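Local coordinates for 16S rRNA processing protein (PDB 2F1L) that probably assists the final step in assembly of the 30S ribosomal subunit and efficient processing of 16S rRNA, at residues 115-121 with 133-139; 166-170 with 180-184. All blocks are in the same frame, centred on the assembly; numbering follows the deposited sequence.

Interaction 1 (115-121 with 133-139); sequences WHQLEGL and VIDHLLE
Trp115, Leu137 and Ile134 supply about half of the surface buried in this contact, in which a short, weakly bonded helical turn at 115-118 and the bend after it lie against strand residues 133-138. CA atoms come nearest at Trp115-Leu137 (6.5 Å), Glu119-Ile134 (5.0 Å) and Leu121-Val133 (5.3 Å), so the two segments run in opposite directions. The Trp115 indole (chi1 -89°, chi2 17°) reaches over the strand, and Leu137 CB sits 3.7 Å from the centroid of its five-membered ring, 12° off the normal, a CH-pi contact. The far corner of the indole continues to Glu139, with Trp115 CH2 3.9 Å from Glu139 CB; the carboxylate of Glu139 itself pairs with Arg102 of the second subunit. Leu118 (m, t) points inward, placing its CD1 3.9 Å from Leu137 CD2. Ile134 (m, t) fills the hollow beneath the bend, its CD1 4.3 Å from Leu118 CB and 4.1 Å from Leu121 CB. Its backbone is held on both polar atoms: Gly120 N donates to Ile134 O (2.8 Å) and Ile134 N to Leu121 O (2.9 Å). Gly120, at phi 91° and psi -6°, occupies the left-handed corner where a CB would jam against the preceding carbonyl. Leu121 N closes the bend on Leu118 O at 3.1 Å. The result is a type II beta turn, Leu118 to Leu121, leading into the first strand of the RimM PRC-barrel domain.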
ATOM      1  N   TRP A 115      -3.191 -10.000  14.796  1.00 58.56           N
ATOM      2  CA  TRP A 115      -3.172  -8.628  15.260  1.00 58.03           C
ATOM      3  C   TRP A 115      -2.461  -8.468  16.602  1.00 55.63           C
ATOM      4  O   TRP A 115      -1.721  -7.502  16.812  1.00 57.28           O
ATOM      5  CB  TRP A 115      -4.615  -8.142  15.416  1.00 57.81           C
ATOM      6  CG  TRP A 115      -5.210  -7.538  14.216  1.00 57.25           C
ATOM      7  CD1 TRP A 115      -4.783  -7.633  12.902  1.00 57.62           C
ATOM      8  CD2 TRP A 115      -6.370  -6.722  14.206  1.00 59.36           C
ATOM      9  NE1 TRP A 115      -5.615  -6.896  12.083  1.00 54.26           N
ATOM     10  CE2 TRP A 115      -6.607  -6.339  12.858  1.00 57.10           C
ATOM     11  CE3 TRP A 115      -7.244  -6.267  15.213  1.00 59.83           C
ATOM     12  CZ2 TRP A 115      -7.697  -5.532  12.494  1.00 57.75           C
ATOM     13  CZ3 TRP A 115      -8.321  -5.457  14.852  1.00 57.88           C
ATOM     14  CH2 TRP A 115      -8.540  -5.106  13.500  1.00 58.80           C
ATOM     15  N   HIS A 116      -2.705  -9.390  17.513  0.50 53.09           N
ATOM     16  CA  HIS A 116      -2.195  -9.223  18.848  0.50 50.53           C
ATOM     17  C   HIS A 116      -0.659  -9.544  18.862  0.50 49.59           C
ATOM     18  O   HIS A 116       0.071  -9.033  19.714  0.50 50.22           O
ATOM     19  CB  HIS A 116      -3.100  -9.985  19.871  0.50 49.67           C
ATOM     20  CG  HIS A 116      -4.570  -9.607  19.799  0.50 45.99           C
ATOM     21  ND1 HIS A 116      -5.009  -8.341  19.461  0.50 34.60           N
ATOM     22  CD2 HIS A 116      -5.692 -10.332  20.041  0.50 39.53           C
ATOM     23  CE1 HIS A 116      -6.331  -8.307  19.489  0.50 31.55           C
ATOM     24  NE2 HIS A 116      -6.769  -9.503  19.835  0.50 32.15           N
ATOM     25  N   GLN A 117      -0.159 -10.320  17.894  1.00 48.45           N
ATOM     26  CA  GLN A 117       1.298 -10.493  17.710  1.00 47.22           C
ATOM     27  C   GLN A 117       2.079  -9.229  17.267  1.00 43.72           C
ATOM     28  O   GLN A 117       3.234  -9.096  17.574  1.00 41.95           O
ATOM     29  CB  GLN A 117       1.559 -11.571  16.675  1.00 47.68           C
ATOM     30  CG  GLN A 117       1.190 -12.962  17.096  1.00 49.44           C
ATOM     31  CD  GLN A 117       1.608 -13.936  16.033  1.00 54.40           C
ATOM     32  OE1 GLN A 117       1.207 -13.803  14.877  1.00 54.56           O
ATOM     33  NE2 GLN A 117       2.469 -14.884  16.394  1.00 53.19           N
ATOM     34  N   LEU A 118       1.449  -8.332  16.514  1.00 42.89           N
ATOM     35  CA  LEU A 118       2.061  -7.064  16.093  1.00 42.31           C
ATOM     36  C   LEU A 118       2.091  -5.972  17.184  1.00 40.91           C
ATOM     37  O   LEU A 118       2.978  -5.117  17.172  1.00 40.78           O
ATOM     38  CB  LEU A 118       1.344  -6.539  14.845  1.00 42.62           C
ATOM     39  CG  LEU A 118       1.371  -7.536  13.665  1.00 41.88           C
ATOM     40  CD1 LEU A 118       0.541  -6.999  12.526  1.00 38.43           C
ATOM     41  CD2 LEU A 118       2.795  -7.860  13.207  1.00 39.69           C
ATOM     42  N   GLU A 119       1.128  -6.015  18.108  1.00 39.18           N
ATOM     43  CA  GLU A 119       1.053  -5.085  19.239  1.00 38.55           C
ATOM     44  C   GLU A 119       2.330  -5.091  20.046  1.00 38.62           C
ATOM     45  O   GLU A 119       2.822  -6.138  20.443  1.00 40.73           O
ATOM     46  CB  GLU A 119      -0.124  -5.434  20.149  1.00 36.42           C
ATOM     47  CG  GLU A 119      -1.407  -4.783  19.697  1.00 42.75           C
ATOM     48  CD  GLU A 119      -2.677  -5.494  20.143  1.00 46.38           C
ATOM     49  OE1 GLU A 119      -2.695  -6.180  21.196  1.00 44.17           O
ATOM     50  OE2 GLU A 119      -3.678  -5.344  19.414  1.00 56.89           O
ATOM     51  N   GLY A 120       2.870  -3.912  20.290  1.00 38.25           N
ATOM     52  CA  GLY A 120       4.084  -3.783  21.070  1.00 37.20           C
ATOM     53  C   GLY A 120       5.348  -3.808  20.249  1.00 37.41           C
ATOM     54  O   GLY A 120       6.402  -3.573  20.787  1.00 39.31           O
ATOM     55  N   LEU A 121       5.264  -4.066  18.943  1.00 37.75           N
ATOM     56  CA  LEU A 121       6.462  -4.016  18.106  1.00 36.67           C
ATOM     57  C   LEU A 121       6.923  -2.591  17.942  1.00 37.76           C
ATOM     58  O   LEU A 121       6.095  -1.668  17.770  1.00 37.48           O
ATOM     59  CB  LEU A 121       6.202  -4.600  16.734  1.00 38.09           C
ATOM     60  CG  LEU A 121       6.004  -6.112  16.632  1.00 38.87           C
ATOM     61  CD1 LEU A 121       5.773  -6.483  15.202  1.00 36.10           C
ATOM     62  CD2 LEU A 121       7.201  -6.827  17.166  1.00 39.66           C
ATOM     63  N   VAL A 133       5.677   2.452  18.992  1.00 32.64           N
ATOM     64  CA  VAL A 133       5.255   1.056  19.100  1.00 35.43           C
ATOM     65  C   VAL A 133       3.850   0.933  18.559  1.00 34.84           C
ATOM     66  O   VAL A 133       3.054   1.848  18.678  1.00 37.02           O
ATOM     67  CB  VAL A 133       5.256   0.498  20.577  1.00 35.72           C
ATOM     68  CG1 VAL A 133       6.662   0.258  21.097  1.00 39.97           C
ATOM     69  CG2 VAL A 133       4.556   1.403  21.508  1.00 35.62           C
ATOM     70  N   ILE A 134       3.540  -0.210  17.978  1.00 35.64           N
ATOM     71  CA  ILE A 134       2.194  -0.495  17.538  1.00 34.13           C
ATOM     72  C   ILE A 134       1.361  -0.686  18.781  1.00 36.09           C
ATOM     73  O   ILE A 134       1.660  -1.527  19.627  1.00 36.28           O
ATOM     74  CB  ILE A 134       2.157  -1.757  16.665  1.00 36.04           C
ATOM     75  CG1 ILE A 134       2.824  -1.478  15.322  1.00 36.73           C
ATOM     76  CG2 ILE A 134       0.733  -2.203  16.406  1.00 40.09           C
ATOM     77  CD1 ILE A 134       3.222  -2.684  14.584  1.00 43.32           C
ATOM     78  N   ASP A 135       0.326   0.127  18.900  1.00 36.14           N
ATOM     79  CA  ASP A 135      -0.580   0.066  20.014  1.00 33.50           C
ATOM     80  C   ASP A 135      -1.690  -0.905  19.675  1.00 34.20           C
ATOM     81  O   ASP A 135      -2.065  -1.725  20.500  1.00 36.13           O
ATOM     82  CB  ASP A 135      -1.171   1.451  20.270  1.00 35.06           C
ATOM     83  CG  ASP A 135      -2.068   1.477  21.470  1.00 30.94           C
ATOM     84  OD1 ASP A 135      -1.534   1.543  22.577  1.00 42.53           O
ATOM     85  OD2 ASP A 135      -3.298   1.429  21.307  1.00 40.76           O
ATOM     86  N   HIS A 136      -2.238  -0.782  18.468  1.00 33.28           N
ATOM     87  CA  HIS A 136      -3.286  -1.696  17.997  1.00 33.82           C
ATOM     88  C   HIS A 136      -3.492  -1.489  16.511  1.00 33.98           C
ATOM     89  O   HIS A 136      -2.797  -0.665  15.898  1.00 37.30           O
ATOM     90  CB  HIS A 136      -4.614  -1.577  18.770  1.00 29.85           C
ATOM     91  CG  HIS A 136      -5.285  -0.240  18.667  1.00 31.25           C
ATOM     92  ND1 HIS A 136      -4.882   0.856  19.406  1.00 36.17           N
ATOM     93  CD2 HIS A 136      -6.388   0.159  17.975  1.00 36.18           C
ATOM     94  CE1 HIS A 136      -5.686   1.882  19.152  1.00 36.93           C
ATOM     95  NE2 HIS A 136      -6.605   1.490  18.279  1.00 29.82           N
ATOM     96  N   LEU A 137      -4.373  -2.307  15.942  1.00 32.53           N
ATOM     97  CA  LEU A 137      -4.635  -2.343  14.512  1.00 34.69           C
ATOM     98  C   LEU A 137      -6.075  -1.991  14.272  1.00 34.11           C
ATOM     99  O   LEU A 137      -6.897  -2.168  15.147  1.00 34.53           O
ATOM    100  CB  LEU A 137      -4.306  -3.710  13.907  1.00 33.39           C
ATOM    101  CG  LEU A 137      -2.821  -3.705  13.527  1.00 35.39           C
ATOM    102  CD1 LEU A 137      -2.019  -4.142  14.696  1.00 43.51           C
ATOM    103  CD2 LEU A 137      -2.513  -4.577  12.354  1.00 38.84           C
ATOM    104  N   LEU A 138      -6.363  -1.456  13.097  1.00 33.83           N
ATOM    105  CA  LEU A 138      -7.728  -1.098  12.733  1.00 33.78           C
ATOM    106  C   LEU A 138      -8.138  -1.829  11.483  1.00 32.43           C
ATOM    107  O   LEU A 138      -7.372  -1.967  10.556  1.00 32.89           O
ATOM    108  CB  LEU A 138      -7.874   0.399  12.462  1.00 32.90           C
ATOM    109  CG  LEU A 138      -7.505   1.394  13.559  1.00 38.66           C
ATOM    110  CD1 LEU A 138      -7.685   2.814  13.009  1.00 42.29           C
ATOM    111  CD2 LEU A 138      -8.302   1.237  14.845  1.00 38.67           C
ATOM    112  N   GLU A 139      -9.369  -2.288  11.469  1.00 34.42           N
ATOM    113  CA  GLU A 139      -9.972  -2.829  10.281  1.00 35.60           C
ATOM    114  C   GLU A 139     -10.609  -1.615   9.582  1.00 32.03           C
ATOM    115  O   GLU A 139     -11.259  -0.797  10.224  1.00 31.19           O
ATOM    116  CB  GLU A 139     -10.956  -3.893  10.741  1.00 35.72           C
ATOM    117  CG  GLU A 139     -11.553  -4.823   9.692  1.00 46.62           C
ATOM    118  CD  GLU A 139     -12.702  -5.629  10.288  1.00 41.53           C
ATOM    119  OE1 GLU A 139     -12.573  -6.023  11.471  1.00 44.04           O
ATOM    120  OE2 GLU A 139     -13.735  -5.823   9.604  1.00 56.11           O
TER

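Interaction 2 (166-170 with 180-184); sequences GQCVL and RVDWD
Arg180 opens the pairing: its carbonyl O accepts from Leu170 N at 2.8 Å, while its guanidinium leads away to the backbone O of Asp125. Val181 follows in extended conformation (phi -131°, psi 157°) opposite Val169, an antiparallel non-hydrogen-bonded pair with CA atoms 4.6 Å apart and both side chains on the same face of the sheet. Val181 CA also makes a CA-H...O contact of 3.1 Å to Cys168 O. Cys168 O also accepts a hydrogen bond from Asp182 N at 2.8 Å, so the two backbone hydrogen bonds flank the valine pair. Beside them Leu170 (m, t) packs its CD1 4.1 Å from Arg180 CG and 4.2 Å from Asp182 CB. The Asp182 carboxylate forms a salt bridge with Lys75, which is also hydrogen-bonded to Gln167 O. Next, Trp183 (chi1 -162°, chi2 -106°) brings CE3 to 3.9 Å from Cys168 SG; the sulfur, with chi1 at t, lies 4.9 Å from the six-membered ring centroid in an oblique sulfur-aromatic contact, and 4.3 Å from Val181 CB. Chemically, then, backbone hydrogen bonds fix the register of this open end of the 169-173/178-181 hairpin, and the Cys168 thiol serves as an apolar packing group between valine and tryptophan.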
ATOM      1  N   GLY A 166       2.960  -4.272   2.049  1.00 34.15           N
ATOM      2  CA  GLY A 166       4.382  -4.413   1.739  1.00 33.83           C
ATOM      3  C   GLY A 166       5.049  -3.159   1.182  1.00 34.22           C
ATOM      4  O   GLY A 166       6.268  -3.034   1.250  1.00 30.64           O
ATOM      5  N   GLN A 167       4.272  -2.235   0.613  1.00 32.45           N
ATOM      6  CA  GLN A 167       4.843  -0.980   0.228  1.00 32.31           C
ATOM      7  C   GLN A 167       5.350  -0.259   1.459  1.00 31.50           C
ATOM      8  O   GLN A 167       6.270   0.607   1.368  1.00 32.08           O
ATOM      9  CB  GLN A 167       3.801  -0.114  -0.505  1.00 37.80           C
ATOM     10  CG  GLN A 167       4.384   1.172  -1.077  1.00 30.43           C
ATOM     11  CD  GLN A 167       3.435   1.957  -1.961  1.00 32.40           C
ATOM     12  OE1 GLN A 167       3.781   3.054  -2.381  1.00 39.89           O
ATOM     13  NE2 GLN A 167       2.261   1.410  -2.265  1.00 25.11           N
ATOM     14  N   CYS A 168       4.733  -0.599   2.601  1.00 29.88           N
ATOM     15  CA  CYS A 168       5.041   0.022   3.883  1.00 29.76           C
ATOM     16  C   CYS A 168       5.860  -0.864   4.840  1.00 32.54           C
ATOM     17  O   CYS A 168       6.922  -0.456   5.367  1.00 32.39           O
ATOM     18  CB  CYS A 168       3.763   0.439   4.587  1.00 28.74           C
ATOM     19  SG  CYS A 168       4.116   1.238   6.180  1.00 34.38           S
ATOM     20  N   VAL A 169       5.354  -2.067   5.092  1.00 33.23           N
ATOM     21  CA  VAL A 169       6.004  -2.974   6.054  1.00 33.73           C
ATOM     22  C   VAL A 169       7.059  -3.756   5.321  1.00 29.84           C
ATOM     23  O   VAL A 169       6.738  -4.570   4.466  1.00 31.06           O
ATOM     24  CB  VAL A 169       5.001  -3.957   6.706  1.00 32.58           C
ATOM     25  CG1 VAL A 169       5.747  -4.929   7.665  1.00 40.23           C
ATOM     26  CG2 VAL A 169       3.960  -3.190   7.457  1.00 38.72           C
ATOM     27  N   LEU A 170       8.317  -3.537   5.650  1.00 29.53           N
ATOM     28  CA  LEU A 170       9.387  -4.239   4.919  1.00 30.36           C
ATOM     29  C   LEU A 170       9.781  -5.575   5.568  1.00 28.71           C
ATOM     30  O   LEU A 170      10.084  -6.547   4.862  1.00 24.19           O
ATOM     31  CB  LEU A 170      10.629  -3.343   4.817  1.00 31.23           C
ATOM     32  CG  LEU A 170      10.373  -1.939   4.270  1.00 34.21           C
ATOM     33  CD1 LEU A 170      11.645  -1.253   3.988  1.00 32.43           C
ATOM     34  CD2 LEU A 170       9.540  -2.024   3.009  1.00 41.11           C
ATOM     35  N   ARG A 180      10.566  -3.080  10.467  1.00 35.22           N
ATOM     36  CA  ARG A 180      11.177  -2.083   9.617  1.00 33.26           C
ATOM     37  C   ARG A 180      10.131  -1.678   8.590  1.00 34.64           C
ATOM     38  O   ARG A 180       9.510  -2.551   7.963  1.00 31.82           O
ATOM     39  CB  ARG A 180      12.391  -2.633   8.956  1.00 32.28           C
ATOM     40  CG  ARG A 180      12.951  -1.785   7.866  1.00 27.53           C
ATOM     41  CD  ARG A 180      13.727  -0.607   8.378  1.00 39.93           C
ATOM     42  NE  ARG A 180      15.046  -1.011   8.832  1.00 47.66           N
ATOM     43  CZ  ARG A 180      15.919  -0.217   9.451  1.00 50.90           C
ATOM     44  NH1 ARG A 180      15.639   1.051   9.669  1.00 49.78           N
ATOM     45  NH2 ARG A 180      17.091  -0.703   9.848  1.00 48.14           N
ATOM     46  N   VAL A 181       9.961  -0.349   8.439  1.00 34.14           N
ATOM     47  CA  VAL A 181       8.960   0.239   7.564  1.00 32.01           C
ATOM     48  C   VAL A 181       9.554   1.289   6.688  1.00 33.82           C
ATOM     49  O   VAL A 181      10.627   1.830   6.980  1.00 34.44           O
ATOM     50  CB  VAL A 181       7.785   0.874   8.314  1.00 28.98           C
ATOM     51  CG1 VAL A 181       7.132  -0.179   9.211  1.00 31.07           C
ATOM     52  CG2 VAL A 181       8.239   2.071   9.119  1.00 33.98           C
ATOM     53  N   ASP A 182       8.870   1.516   5.567  1.00 34.75           N
ATOM     54  CA  ASP A 182       9.178   2.617   4.697  1.00 36.41           C
ATOM     55  C   ASP A 182       8.021   3.549   4.821  1.00 35.12           C
ATOM     56  O   ASP A 182       6.900   3.214   4.434  1.00 37.50           O
ATOM     57  CB  ASP A 182       9.350   2.158   3.252  1.00 37.23           C
ATOM     58  CG  ASP A 182       9.791   3.276   2.341  1.00 31.31           C
ATOM     59  OD1 ASP A 182      10.423   4.247   2.809  1.00 48.81           O
ATOM     60  OD2 ASP A 182       9.562   3.141   1.133  1.00 34.40           O
ATOM     61  N   TRP A 183       8.293   4.681   5.434  1.00 34.89           N
ATOM     62  CA  TRP A 183       7.278   5.664   5.776  1.00 34.88           C
ATOM     63  C   TRP A 183       7.946   7.008   6.025  1.00 34.83           C
ATOM     64  O   TRP A 183       9.009   7.076   6.614  1.00 35.37           O
ATOM     65  CB  TRP A 183       6.474   5.241   7.015  1.00 33.27           C
ATOM     66  CG  TRP A 183       5.180   5.995   7.128  1.00 35.95           C
ATOM     67  CD1 TRP A 183       4.887   6.987   8.001  1.00 36.89           C
ATOM     68  CD2 TRP A 183       4.029   5.846   6.287  1.00 37.10           C
ATOM     69  NE1 TRP A 183       3.619   7.444   7.778  1.00 44.57           N
ATOM     70  CE2 TRP A 183       3.082   6.768   6.716  1.00 39.66           C
ATOM     71  CE3 TRP A 183       3.712   5.001   5.215  1.00 38.00           C
ATOM     72  CZ2 TRP A 183       1.842   6.876   6.132  1.00 42.27           C
ATOM     73  CZ3 TRP A 183       2.496   5.097   4.644  1.00 42.46           C
ATOM     74  CH2 TRP A 183       1.557   6.028   5.102  1.00 38.50           C
ATOM     75  N   ASP A 184       7.307   8.070   5.557  1.00 36.27           N
ATOM     76  CA  ASP A 184       7.814   9.412   5.733  1.00 36.07           C
ATOM     77  C   ASP A 184       7.324   9.904   7.103  1.00 37.16           C
ATOM     78  O   ASP A 184       6.118  10.006   7.362  1.00 34.99           O
ATOM     79  CB  ASP A 184       7.295  10.261   4.586  1.00 37.40           C
ATOM     80  CG  ASP A 184       7.639  11.695   4.722  1.00 42.43           C
ATOM     81  OD1 ASP A 184       8.140  12.098   5.798  1.00 48.39           O
ATOM     82  OD2 ASP A 184       7.382  12.429   3.748  1.00 40.89           O
TER

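Interaction 1 closes before interaction 2 opens along the chain, and both belong to the PRC-barrel domain, where they reach the same mixed sheet. Their centres are 15 Å apart and their nearest atoms about 7 Å, so they do not touch. Strand 130-138 of interaction 1 pairs with 122-125, which in turn lies beside 178-181, the strand entering interaction 2. The hairpin partner 169-173 also links them: Ile172 packs on Leu118 and Leu121. Each contact meets the second subunit, through Glu139 with Arg102 of that subunit in interaction 1 and through Trp183 on Gln167 of that subunit in interaction 2, so segments just beyond two strand ends of this domain meet it at two separate places.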